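Local coordinates for protein putative L-alanine-DL-glutamate epimerase (Burkholderia xenovorans, PDB 3GO2) that binds magnesium and, as a member of the mandelate racemase/muconate lactonizing enzyme family, probably acts as a racemase or epimerase, at residues N19-K24 against S35-G40; K163-I168 against L217-F222; W243-S248 against P264-E269; G322-M327 against T377-E382. All coordinates share one frame; numbering follows the deposited sequence.

Interaction 1 (N19-K24 against S35-G40); sequences NYHFVK and SEFDEG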
# COMPACT_ATOMS: atom_id res chain seq x y z
N ASN A 19 39.14 -15.49 -19.76
CA ASN A 19 39.97 -16.32 -18.92
C ASN A 19 39.13 -17.02 -17.88
O ASN A 19 38.02 -16.58 -17.56
CB ASN A 19 40.99 -15.46 -18.20
CG ASN A 19 41.95 -14.79 -19.17
OD1 ASN A 19 42.39 -15.43 -20.12
ND2 ASN A 19 42.27 -13.53 -18.91
N TYR A 20 39.69 -18.09 -17.33
CA TYR A 20 39.14 -18.68 -16.12
C TYR A 20 39.99 -18.23 -14.96
O TYR A 20 41.18 -18.04 -15.11
CB TYR A 20 39.22 -20.19 -16.15
CG TYR A 20 38.33 -20.90 -17.13
CD1 TYR A 20 37.14 -20.35 -17.61
CD2 TYR A 20 38.63 -22.20 -17.50
CE1 TYR A 20 36.34 -21.05 -18.48
CE2 TYR A 20 37.82 -22.90 -18.36
CZ TYR A 20 36.68 -22.32 -18.84
OH TYR A 20 35.88 -23.05 -19.68
N HIS A 21 39.39 -18.11 -13.78
CA HIS A 21 40.11 -17.80 -12.57
C HIS A 21 39.77 -18.79 -11.46
O HIS A 21 38.66 -19.30 -11.40
CB HIS A 21 39.75 -16.40 -12.06
CG HIS A 21 40.02 -15.31 -13.04
ND1 HIS A 21 41.09 -14.45 -12.91
CD2 HIS A 21 39.33 -14.89 -14.14
CE1 HIS A 21 41.06 -13.56 -13.89
NE2 HIS A 21 40.01 -13.81 -14.65
N PHE A 22 40.72 -19.01 -10.56
CA PHE A 22 40.57 -19.98 -9.49
C PHE A 22 41.12 -19.46 -8.20
O PHE A 22 42.08 -18.69 -8.22
CB PHE A 22 41.29 -21.30 -9.84
CG PHE A 22 40.92 -21.85 -11.16
CD1 PHE A 22 39.78 -22.60 -11.31
CD2 PHE A 22 41.70 -21.60 -12.28
CE1 PHE A 22 39.41 -23.08 -12.57
CE2 PHE A 22 41.34 -22.09 -13.53
CZ PHE A 22 40.20 -22.81 -13.67
N VAL A 23 40.47 -19.85 -7.10
CA VAL A 23 41.01 -19.71 -5.73
C VAL A 23 41.52 -21.07 -5.28
O VAL A 23 40.85 -22.09 -5.45
CB VAL A 23 39.97 -19.20 -4.72
CG1 VAL A 23 40.56 -19.15 -3.29
CG2 VAL A 23 39.47 -17.82 -5.14
N LYS A 24 42.72 -21.07 -4.72
CA LYS A 24 43.38 -22.26 -4.18
C LYS A 24 43.70 -22.01 -2.72
O LYS A 24 44.51 -21.13 -2.40
CB LYS A 24 44.68 -22.54 -4.93
CG LYS A 24 45.37 -23.78 -4.43
CD LYS A 24 46.75 -23.94 -5.04
CE LYS A 24 47.32 -25.28 -4.70
NZ LYS A 24 48.74 -25.38 -5.23
N SER A 35 37.99 -23.09 -5.73
CA SER A 35 36.79 -22.56 -6.40
C SER A 35 37.18 -21.98 -7.74
O SER A 35 38.36 -21.81 -8.06
CB SER A 35 36.12 -21.49 -5.53
OG SER A 35 36.93 -20.32 -5.46
N GLU A 36 36.17 -21.67 -8.53
CA GLU A 36 36.36 -20.98 -9.81
C GLU A 36 35.56 -19.69 -9.72
O GLU A 36 34.52 -19.68 -9.09
CB GLU A 36 35.95 -21.86 -10.99
CG GLU A 36 36.13 -21.17 -12.35
CD GLU A 36 35.75 -22.05 -13.53
OE1 GLU A 36 35.59 -23.25 -13.34
OE2 GLU A 36 35.62 -21.50 -14.66
N PHE A 37 36.10 -18.60 -10.24
CA PHE A 37 35.40 -17.31 -10.32
C PHE A 37 35.66 -16.66 -11.69
O PHE A 37 36.40 -17.18 -12.51
CB PHE A 37 35.76 -16.40 -9.14
CG PHE A 37 37.19 -15.89 -9.13
CD1 PHE A 37 37.51 -14.63 -9.64
CD2 PHE A 37 38.19 -16.67 -8.61
CE1 PHE A 37 38.82 -14.15 -9.57
CE2 PHE A 37 39.50 -16.20 -8.58
CZ PHE A 37 39.82 -14.95 -9.08
N ASP A 38 35.03 -15.52 -11.94
CA ASP A 38 35.03 -14.88 -13.23
C ASP A 38 35.19 -13.38 -13.09
O ASP A 38 34.65 -12.77 -12.16
CB ASP A 38 33.71 -15.23 -13.93
CG ASP A 38 33.51 -14.48 -15.21
OD1 ASP A 38 34.00 -14.97 -16.25
OD2 ASP A 38 32.84 -13.41 -15.17
N GLU A 39 35.93 -12.79 -14.03
CA GLU A 39 36.00 -11.32 -14.14
C GLU A 39 35.43 -10.81 -15.46
O GLU A 39 35.13 -9.62 -15.59
CB GLU A 39 37.44 -10.84 -14.03
CG GLU A 39 38.02 -11.02 -12.64
CD GLU A 39 39.37 -10.42 -12.46
OE1 GLU A 39 39.93 -9.90 -13.45
OE2 GLU A 39 39.89 -10.47 -11.33
N GLY A 40 35.28 -11.71 -16.43
CA GLY A 40 34.76 -11.34 -17.76
C GLY A 40 33.34 -10.80 -17.86
O GLY A 40 33.08 -9.93 -18.70
O HOH W 1 35.44 -17.25 -16.66
O HOH W 2 37.06 -14.11 -16.29
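His21 and Phe37 face each other as an antiparallel hydrogen-bonded pair in the beta hairpin of strands 19-27 and 32-37, which belongs to the three-stranded antiparallel sheet of the enolase-type N-terminal domain. In Phe37, chi1 (68°) places CG between the backbone N and the carbonyl carbon. The ring lies across the base of His21, with His21 CB 3.3 Å above the ring plane and over its centre, a CH-pi contact; the two rings themselves meet obliquely. The imidazole is turned on toward Glu39, whose CG sits over one of its faces, offset toward the rim, and whose carboxylate plane stacks on the ring at 26°. Glu39 OE2 is held by Thr47 OG1. On the same side of the sheet, Val23 CG2 touches Phe37 CE2 at 3.8 Å, and helices 46-57 and 82-103 cover this layer.

Phe22 and Glu36 form the non-hydrogen-bonded pair on the other face. Glu36 is fully extended, with CG anti to the backbone N (chi1 179°), and runs beside Phe22, pointing the same way; its CG lies 3.8 Å from Phe22 CE1. The carboxylate continues to the start of helix 323-335, where OE2 accepts from Gly322 N and OE1 from Cys325 N. The backbone is joined by Phe37 N to His21 O (2.9 Å) and by a reciprocal pair between Val23 and Ser35. Beyond the last bridge, two waters link Asn19 O to Asp38 OD1. On the Phe22 side, Glu36 OE2 also stands 3.5 Å above the plane of the Tyr20 ring, displaced toward its rim near CD1.

Interaction 2 (K163-I168 against L217-F222); sequences KTNIFI and LLDLNF. With MG (magnesium ion), chain B.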
# COMPACT_ATOMS: atom_id res chain seq x y z
N LYS A 163 18.85 -22.70 -24.53
CA LYS A 163 18.68 -21.27 -24.36
C LYS A 163 19.44 -20.48 -25.40
O LYS A 163 20.61 -20.72 -25.63
CB LYS A 163 19.13 -20.82 -22.98
CG LYS A 163 18.68 -19.40 -22.65
CD LYS A 163 18.86 -19.00 -21.17
CE LYS A 163 20.28 -18.60 -20.78
NZ LYS A 163 20.41 -18.29 -19.30
N THR A 164 18.76 -19.52 -26.02
CA THR A 164 19.40 -18.62 -26.97
C THR A 164 19.31 -17.16 -26.49
O THR A 164 18.70 -16.87 -25.45
CB THR A 164 18.80 -18.75 -28.40
OG1 THR A 164 19.66 -18.10 -29.34
CG2 THR A 164 17.35 -18.20 -28.48
N ASN A 165 19.90 -16.27 -27.27
CA ASN A 165 19.93 -14.83 -26.98
C ASN A 165 19.35 -14.09 -28.20
O ASN A 165 18.54 -14.66 -28.94
CB ASN A 165 21.34 -14.39 -26.65
CG ASN A 165 21.91 -15.08 -25.42
OD1 ASN A 165 21.92 -14.50 -24.30
ND2 ASN A 165 22.37 -16.31 -25.59
N ILE A 166 19.72 -12.83 -28.39
CA ILE A 166 19.15 -12.01 -29.47
C ILE A 166 20.14 -11.88 -30.62
O ILE A 166 21.29 -11.43 -30.42
CB ILE A 166 18.77 -10.59 -28.99
CG1 ILE A 166 18.01 -10.62 -27.66
CG2 ILE A 166 17.94 -9.85 -30.09
CD1 ILE A 166 17.81 -9.24 -27.03
N PHE A 167 19.68 -12.25 -31.82
CA PHE A 167 20.51 -12.25 -33.01
C PHE A 167 19.85 -11.57 -34.19
O PHE A 167 18.66 -11.75 -34.44
CB PHE A 167 20.91 -13.68 -33.40
CG PHE A 167 21.86 -14.27 -32.45
CD1 PHE A 167 23.21 -13.95 -32.52
CD2 PHE A 167 21.42 -15.07 -31.41
CE1 PHE A 167 24.08 -14.46 -31.59
CE2 PHE A 167 22.32 -15.56 -30.48
CZ PHE A 167 23.63 -15.25 -30.60
N ILE A 168 20.69 -10.81 -34.90
CA ILE A 168 20.31 -10.10 -36.11
C ILE A 168 20.86 -10.85 -37.32
O ILE A 168 22.10 -10.96 -37.50
CB ILE A 168 20.89 -8.68 -36.12
CG1 ILE A 168 20.55 -7.93 -34.82
CG2 ILE A 168 20.41 -7.93 -37.42
CD1 ILE A 168 19.06 -7.85 -34.49
N LEU A 217 14.37 -21.62 -24.20
CA LEU A 217 14.50 -20.50 -23.27
C LEU A 217 15.07 -19.33 -24.06
O LEU A 217 15.92 -19.52 -24.95
CB LEU A 217 15.47 -20.85 -22.12
CG LEU A 217 15.03 -21.90 -21.10
CD1 LEU A 217 14.83 -23.35 -21.69
CD2 LEU A 217 16.09 -21.91 -20.01
N LEU A 218 14.64 -18.11 -23.72
CA LEU A 218 15.09 -16.90 -24.39
C LEU A 218 15.69 -15.96 -23.34
O LEU A 218 15.01 -15.57 -22.40
CB LEU A 218 13.95 -16.20 -25.11
CG LEU A 218 14.28 -14.86 -25.79
CD1 LEU A 218 15.39 -15.00 -26.87
CD2 LEU A 218 13.01 -14.24 -26.39
N ASP A 219 16.95 -15.60 -23.51
CA ASP A 219 17.62 -14.68 -22.58
C ASP A 219 17.78 -13.33 -23.27
O ASP A 219 18.47 -13.19 -24.30
CB ASP A 219 18.97 -15.26 -22.18
CG ASP A 219 19.63 -14.57 -21.01
OD1 ASP A 219 19.13 -13.52 -20.54
OD2 ASP A 219 20.69 -15.09 -20.57
N LEU A 220 17.16 -12.33 -22.65
CA LEU A 220 17.27 -10.95 -23.09
C LEU A 220 18.27 -10.11 -22.31
O LEU A 220 18.50 -8.95 -22.65
CB LEU A 220 15.89 -10.30 -23.02
CG LEU A 220 14.79 -11.03 -23.75
CD1 LEU A 220 13.42 -10.32 -23.51
CD2 LEU A 220 15.12 -11.15 -25.26
N ASN A 221 18.88 -10.70 -21.28
CA ASN A 221 19.85 -10.02 -20.44
C ASN A 221 19.31 -8.63 -20.03
O ASN A 221 18.18 -8.54 -19.59
CB ASN A 221 21.22 -9.98 -21.12
CG ASN A 221 21.87 -11.35 -21.23
OD1 ASN A 221 22.56 -11.82 -20.30
ND2 ASN A 221 21.67 -11.98 -22.34
N PHE A 222 20.13 -7.58 -20.19
CA PHE A 222 19.72 -6.22 -19.85
C PHE A 222 19.46 -5.40 -21.13
O PHE A 222 19.68 -4.20 -21.14
CB PHE A 222 20.83 -5.49 -19.08
CG PHE A 222 21.12 -5.98 -17.67
CD1 PHE A 222 20.55 -5.33 -16.56
CD2 PHE A 222 22.07 -6.96 -17.43
CE1 PHE A 222 20.90 -5.71 -15.26
CE2 PHE A 222 22.41 -7.34 -16.15
CZ PHE A 222 21.84 -6.71 -15.06
MG MG B . 21.63 -15.01 -18.48
O HOH W 3 22.74 -16.14 -21.86
O HOH W 4 20.17 -13.17 -18.08
O HOH W 5 23.18 -14.28 -18.99
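Lys163 and Asp219 meet beside a magnesium ion, where Asp219 OD2 is a ligand at 2.3 Å. Lys163 NZ is 3.5 Å from Asp219 OD2, a weak hydrogen bond within a salt bridge; its stronger partners are Glu245 OE2, in a second salt bridge, and the hydroxyl of Tyr122. The lysine chain bends at chi3 (80°), which turns CE toward the carboxylate after CG has packed against Leu217 CB. A water lies 2.6 Å from Asp219 OD2 and can also reach Asn165 OD1, though it has more acceptors around it than protons. The other oxygen, OD1, takes the backbone N of Asn221 at 2.9 Å from above the carboxylate plane, closing an Asx turn, and is within hydrogen-bonding distance of a water that is itself a magnesium ligand.

The backbones pair as neighbouring parallel strands, 161-168 and 215-219, of the modified TIM barrel found in this family, with the ligand-binding residues where the paired strands give way to loop. Thr164 N donates to Leu217 O, and Asp219 N returns to Thr164 O at 2.9 Å. Past the bridges, Asn221 ND2 makes a weak bond of 3.2 Å to Asn165 OD1, the two amide planes only 12° apart. Asn165 ND2 is satisfied by Thr128 OG1, and Thr164 OG1 by His202 NE2. Lys163 and Asn221 have been seen to bind 2-oxoglutarate, and Asn165 and Asn221 fumarate, neither of which is bound here. Asn221 OD1 can accept from a second magnesium-bound water. On the apolar side, Ile166 CD1 rests 3.7 Å from Leu220 CD2, the two side chains crossing at about a right angle.

Interaction 3 (W243-S248 against P264-E269); sequences WVEIDS and PISSCE. With MG (magnesium ion), chain B.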
# COMPACT_ATOMS: atom_id res chain seq x y z
N TRP A 243 11.05 -20.04 -20.58
CA TRP A 243 11.11 -18.79 -19.89
C TRP A 243 11.64 -17.69 -20.80
O TRP A 243 12.32 -17.96 -21.80
CB TRP A 243 11.88 -18.88 -18.56
CG TRP A 243 13.39 -18.91 -18.54
CD1 TRP A 243 14.27 -18.19 -19.31
CD2 TRP A 243 14.19 -19.62 -17.59
NE1 TRP A 243 15.56 -18.44 -18.93
CE2 TRP A 243 15.54 -19.30 -17.85
CE3 TRP A 243 13.89 -20.48 -16.51
CZ2 TRP A 243 16.58 -19.83 -17.11
CZ3 TRP A 243 14.92 -21.00 -15.78
CH2 TRP A 243 16.27 -20.68 -16.08
N VAL A 244 11.36 -16.45 -20.40
CA VAL A 244 12.01 -15.27 -20.97
C VAL A 244 12.76 -14.62 -19.80
O VAL A 244 12.18 -14.28 -18.77
CB VAL A 244 11.04 -14.28 -21.58
CG1 VAL A 244 11.79 -13.05 -22.10
CG2 VAL A 244 10.24 -14.93 -22.68
N GLU A 245 14.06 -14.50 -19.97
CA GLU A 245 14.97 -14.06 -18.94
C GLU A 245 15.34 -12.61 -19.14
O GLU A 245 15.82 -12.21 -20.22
CB GLU A 245 16.22 -14.95 -18.99
CG GLU A 245 17.21 -14.77 -17.91
CD GLU A 245 18.32 -15.85 -17.96
OE1 GLU A 245 19.36 -15.63 -17.30
OE2 GLU A 245 18.15 -16.92 -18.59
N ILE A 246 15.07 -11.81 -18.10
CA ILE A 246 15.25 -10.36 -18.15
C ILE A 246 15.95 -9.93 -16.87
O ILE A 246 15.40 -10.09 -15.80
CB ILE A 246 13.89 -9.64 -18.22
CG1 ILE A 246 13.14 -10.02 -19.50
CG2 ILE A 246 14.10 -8.10 -18.13
CD1 ILE A 246 11.70 -9.48 -19.61
N ASP A 247 17.16 -9.39 -17.00
CA ASP A 247 17.87 -8.79 -15.88
C ASP A 247 17.45 -7.33 -15.77
O ASP A 247 17.32 -6.63 -16.77
CB ASP A 247 19.37 -8.94 -16.05
CG ASP A 247 19.79 -10.36 -16.04
OD1 ASP A 247 19.52 -11.05 -15.02
OD2 ASP A 247 20.37 -10.80 -17.05
N SER A 248 17.22 -6.88 -14.55
CA SER A 248 16.72 -5.54 -14.29
C SER A 248 17.08 -5.12 -12.89
O SER A 248 17.00 -5.94 -11.95
CB SER A 248 15.19 -5.55 -14.42
OG SER A 248 14.66 -4.26 -14.19
N PRO A 264 6.66 -17.50 -18.73
CA PRO A 264 7.36 -17.41 -17.45
C PRO A 264 8.53 -16.45 -17.55
O PRO A 264 9.25 -16.46 -18.55
CB PRO A 264 7.83 -18.86 -17.18
CG PRO A 264 6.92 -19.70 -18.07
CD PRO A 264 6.63 -18.88 -19.26
N ILE A 265 8.72 -15.61 -16.52
CA ILE A 265 9.84 -14.66 -16.49
C ILE A 265 10.85 -15.11 -15.46
O ILE A 265 10.51 -15.43 -14.31
CB ILE A 265 9.36 -13.24 -16.12
CG1 ILE A 265 8.37 -12.72 -17.17
CG2 ILE A 265 10.52 -12.25 -15.94
CD1 ILE A 265 8.92 -12.61 -18.56
N SER A 266 12.10 -15.16 -15.87
CA SER A 266 13.19 -15.43 -14.95
C SER A 266 14.09 -14.21 -14.83
O SER A 266 14.19 -13.40 -15.76
CB SER A 266 13.97 -16.64 -15.40
OG SER A 266 14.61 -16.39 -16.62
N SER A 267 14.74 -14.07 -13.69
CA SER A 267 15.65 -12.95 -13.46
C SER A 267 16.55 -13.27 -12.29
O SER A 267 16.49 -14.35 -11.71
CB SER A 267 14.86 -11.65 -13.18
OG SER A 267 15.66 -10.49 -13.31
N CYS A 268 17.40 -12.32 -11.95
CA CYS A 268 18.12 -12.23 -10.67
C CYS A 268 19.55 -12.77 -10.69
O CYS A 268 20.19 -12.75 -9.64
CB CYS A 268 17.37 -12.86 -9.51
SG CYS A 268 15.64 -12.35 -9.33
N GLU A 269 20.06 -13.20 -11.85
CA GLU A 269 21.37 -13.83 -11.90
C GLU A 269 22.52 -12.92 -11.49
O GLU A 269 23.63 -13.41 -11.24
CB GLU A 269 21.66 -14.41 -13.29
CG GLU A 269 22.09 -13.39 -14.33
CD GLU A 269 22.30 -14.01 -15.69
OE1 GLU A 269 22.92 -13.36 -16.52
OE2 GLU A 269 21.87 -15.14 -15.92
MG MG B . 21.63 -15.01 -18.48
O HOH W 6 18.78 -13.59 -14.60
O HOH W 4 20.17 -13.17 -18.08
O HOH W 7 17.42 -8.68 -11.98
O HOH W 5 23.18 -14.28 -18.99
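Trp243 and Ser266 form the close-packed end of this contact between parallel strands 243-245 and 265-267, which helix 251-259 connects in a beta-alpha-beta unit of the barrel. Trp243 CG sits between the backbone N and the carbonyl carbon (chi1 78°). Ser266 OG lies 3.1 Å above the ring plane, offset toward the rim, while Ser266 CB makes a CH-pi contact over the five-membered ring. Glu245 CB comes within 3.2 Å of the same hydroxyl oxygen, and Leu217 of the neighbouring strand packs on the indole. The backbone ladder is regular: Val244 N to Pro264 O, Ser266 N to Val244 O and Ile246 N to Ser266 O. Val244 CB and Ile246 CD1 meet Ile265 CD1 more distantly, at 4.1 and 4.3 Å.

Farther along, water and metal take over from direct packing. Ser267 OG donates to Ile246 O at 2.5 Å and accepts from a water that also receives Ser248 N. A second water donates to Asp247 OD1 and accepts from Glu269 N, bridging the diverging chains. Glu245 and Glu269 cross at about a right angle, their carboxylate planes 85° apart, and both bind magnesium, with Asp219 completing the protein ligands. Glu245 OE1 and Glu269 OE2 are each 2.6 Å from the magnesium ion. Glu245 OE1 lies only 2.9 Å from Glu269 OE2. Asp247 OD2 adds a fourth carboxylate nearby and lies within hydrogen-bonding distance of a metal-bound water. Such a concentration of negative charge is probably offset in part by the magnesium ion.

Interaction 4 (G322-M327 against T377-E382); sequences GHLCTM and TDPVEE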
# COMPACT_ATOMS: atom_id res chain seq x y z
N GLY A 322 33.72 -22.73 -16.44
CA GLY A 322 34.43 -23.99 -16.62
C GLY A 322 33.83 -25.16 -15.85
O GLY A 322 32.81 -25.03 -15.16
N HIS A 323 34.49 -26.32 -15.95
CA HIS A 323 33.96 -27.52 -15.30
C HIS A 323 33.84 -27.38 -13.80
O HIS A 323 32.95 -27.96 -13.21
CB HIS A 323 34.82 -28.77 -15.57
CG HIS A 323 34.68 -29.32 -16.95
ND1 HIS A 323 33.60 -29.06 -17.77
CD2 HIS A 323 35.50 -30.14 -17.66
CE1 HIS A 323 33.75 -29.70 -18.91
NE2 HIS A 323 34.90 -30.37 -18.87
N LEU A 324 34.76 -26.68 -13.15
CA LEU A 324 34.65 -26.55 -11.69
C LEU A 324 33.38 -25.79 -11.29
O LEU A 324 32.70 -26.18 -10.34
CB LEU A 324 35.91 -25.94 -11.08
CG LEU A 324 35.88 -25.70 -9.57
CD1 LEU A 324 35.47 -26.95 -8.80
CD2 LEU A 324 37.25 -25.21 -9.08
N CYS A 325 33.04 -24.73 -12.02
CA CYS A 325 31.77 -24.04 -11.76
C CYS A 325 30.59 -24.98 -11.93
O CYS A 325 29.63 -24.91 -11.16
CB CYS A 325 31.59 -22.83 -12.66
SG CYS A 325 32.68 -21.46 -12.20
N THR A 326 30.64 -25.86 -12.93
CA THR A 326 29.55 -26.81 -13.12
C THR A 326 29.43 -27.73 -11.93
O THR A 326 28.30 -28.01 -11.45
CB THR A 326 29.74 -27.64 -14.42
OG1 THR A 326 29.68 -26.76 -15.54
CG2 THR A 326 28.63 -28.70 -14.56
N MET A 327 30.57 -28.20 -11.41
CA MET A 327 30.54 -29.11 -10.26
C MET A 327 30.11 -28.36 -8.98
O MET A 327 29.39 -28.90 -8.16
CB MET A 327 31.87 -29.83 -10.10
CG MET A 327 32.21 -30.71 -11.27
SD MET A 327 30.97 -31.98 -11.70
CE MET A 327 32.10 -33.35 -12.18
N THR A 377 35.66 -32.01 -8.84
CA THR A 377 36.76 -31.86 -9.80
C THR A 377 37.75 -30.85 -9.25
O THR A 377 37.38 -29.99 -8.46
CB THR A 377 36.21 -31.46 -11.18
OG1 THR A 377 37.20 -31.66 -12.19
CG2 THR A 377 35.80 -29.97 -11.21
N ASP A 378 39.02 -30.99 -9.63
CA ASP A 378 40.09 -30.09 -9.21
C ASP A 378 40.74 -29.50 -10.46
O ASP A 378 40.99 -30.22 -11.43
CB ASP A 378 41.17 -30.85 -8.44
CG ASP A 378 40.68 -31.36 -7.11
OD1 ASP A 378 39.94 -30.62 -6.41
OD2 ASP A 378 41.08 -32.50 -6.75
N PRO A 379 41.01 -28.20 -10.46
CA PRO A 379 41.90 -27.65 -11.48
C PRO A 379 43.26 -28.31 -11.38
O PRO A 379 43.68 -28.72 -10.30
CB PRO A 379 41.98 -26.15 -11.12
CG PRO A 379 40.77 -25.92 -10.27
CD PRO A 379 40.55 -27.17 -9.51
N VAL A 380 43.93 -28.41 -12.52
CA VAL A 380 45.26 -29.04 -12.63
C VAL A 380 46.30 -27.95 -12.86
O VAL A 380 46.30 -27.29 -13.89
CB VAL A 380 45.28 -30.08 -13.74
CG1 VAL A 380 46.70 -30.73 -13.87
CG2 VAL A 380 44.19 -31.16 -13.48
N GLU A 381 47.18 -27.74 -11.87
CA GLU A 381 48.10 -26.62 -11.93
C GLU A 381 49.03 -26.60 -13.14
O GLU A 381 49.23 -25.54 -13.72
CB GLU A 381 48.87 -26.48 -10.61
CG GLU A 381 47.91 -25.97 -9.58
CD GLU A 381 48.29 -26.28 -8.19
OE1 GLU A 381 48.76 -25.32 -7.54
OE2 GLU A 381 48.06 -27.45 -7.73
N GLU A 382 49.61 -27.74 -13.49
CA GLU A 382 50.47 -27.77 -14.68
C GLU A 382 49.69 -27.38 -15.95
O GLU A 382 50.22 -26.68 -16.83
CB GLU A 382 51.11 -29.15 -14.84
CG GLU A 382 52.10 -29.22 -16.00
CD GLU A 382 52.84 -30.53 -16.10
OE1 GLU A 382 52.51 -31.48 -15.35
OE2 GLU A 382 53.79 -30.57 -16.92
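Thr377 pushes its methyl group against the first turn of helix 323-335. CG2 reaches 3.6 Å from Leu324 CA and 3.7 Å from Met327 CG, fitting between residues three apart on the helix. The threonine has OG1 anti to its backbone N (chi1 -164°), which leaves CG2 between the backbone N and carbonyl carbon and directed at the helix. Leu324 splits its two methyls between neighbours: CD1 lies 3.6 Å from Thr377 O, and CD2 is 3.8 Å from Pro379 CG. Met327, bent at chi2 and chi3, crosses Thr377 at about a right angle.

No hydrogen bond joins the two segments; the contact is an apolar seam between a helix of the barrel domain and the extended chain entering the C-terminal helix 381-386. The helix starts after Gly322, its N-cap residue, and Thr326 N returns to Gly322 O at 3.2 Å.

Thr377 OG1 bonds to His358 O, while the backbone of Asp378 pairs with Thr357. At the head of helix 323-335, His323 NE2 is hydrogen-bonded to Asp353 OD1, and Glu352 OE2 accepts from His323 N. Phe356 packs on both Leu324 and Thr377, and from the N-terminal domain Trp34 covers Leu324 and Pro379.

In the fold
Interactions 2 and 3 are adjacent in one barrel sheet, their centres 11 Å apart, and share a magnesium ion and two of its waters. Lys163 NZ of interaction 2 forms a salt bridge of 2.7 Å with Glu245 OE2 of interaction 3, so the two build a single site. Interactions 1 and 4, with centres 10 Å apart, lie across the chain's centre from that site and touch each other where the N-terminal domain meets the barrel: Glu36 OE2 probably accepts from Gly322 N at 2.9 Å, and Leu324 CD2 packs on Ser35. Neither touches the metal site; the Asp38 side chain is about 12 Å from a bound magnesium ion.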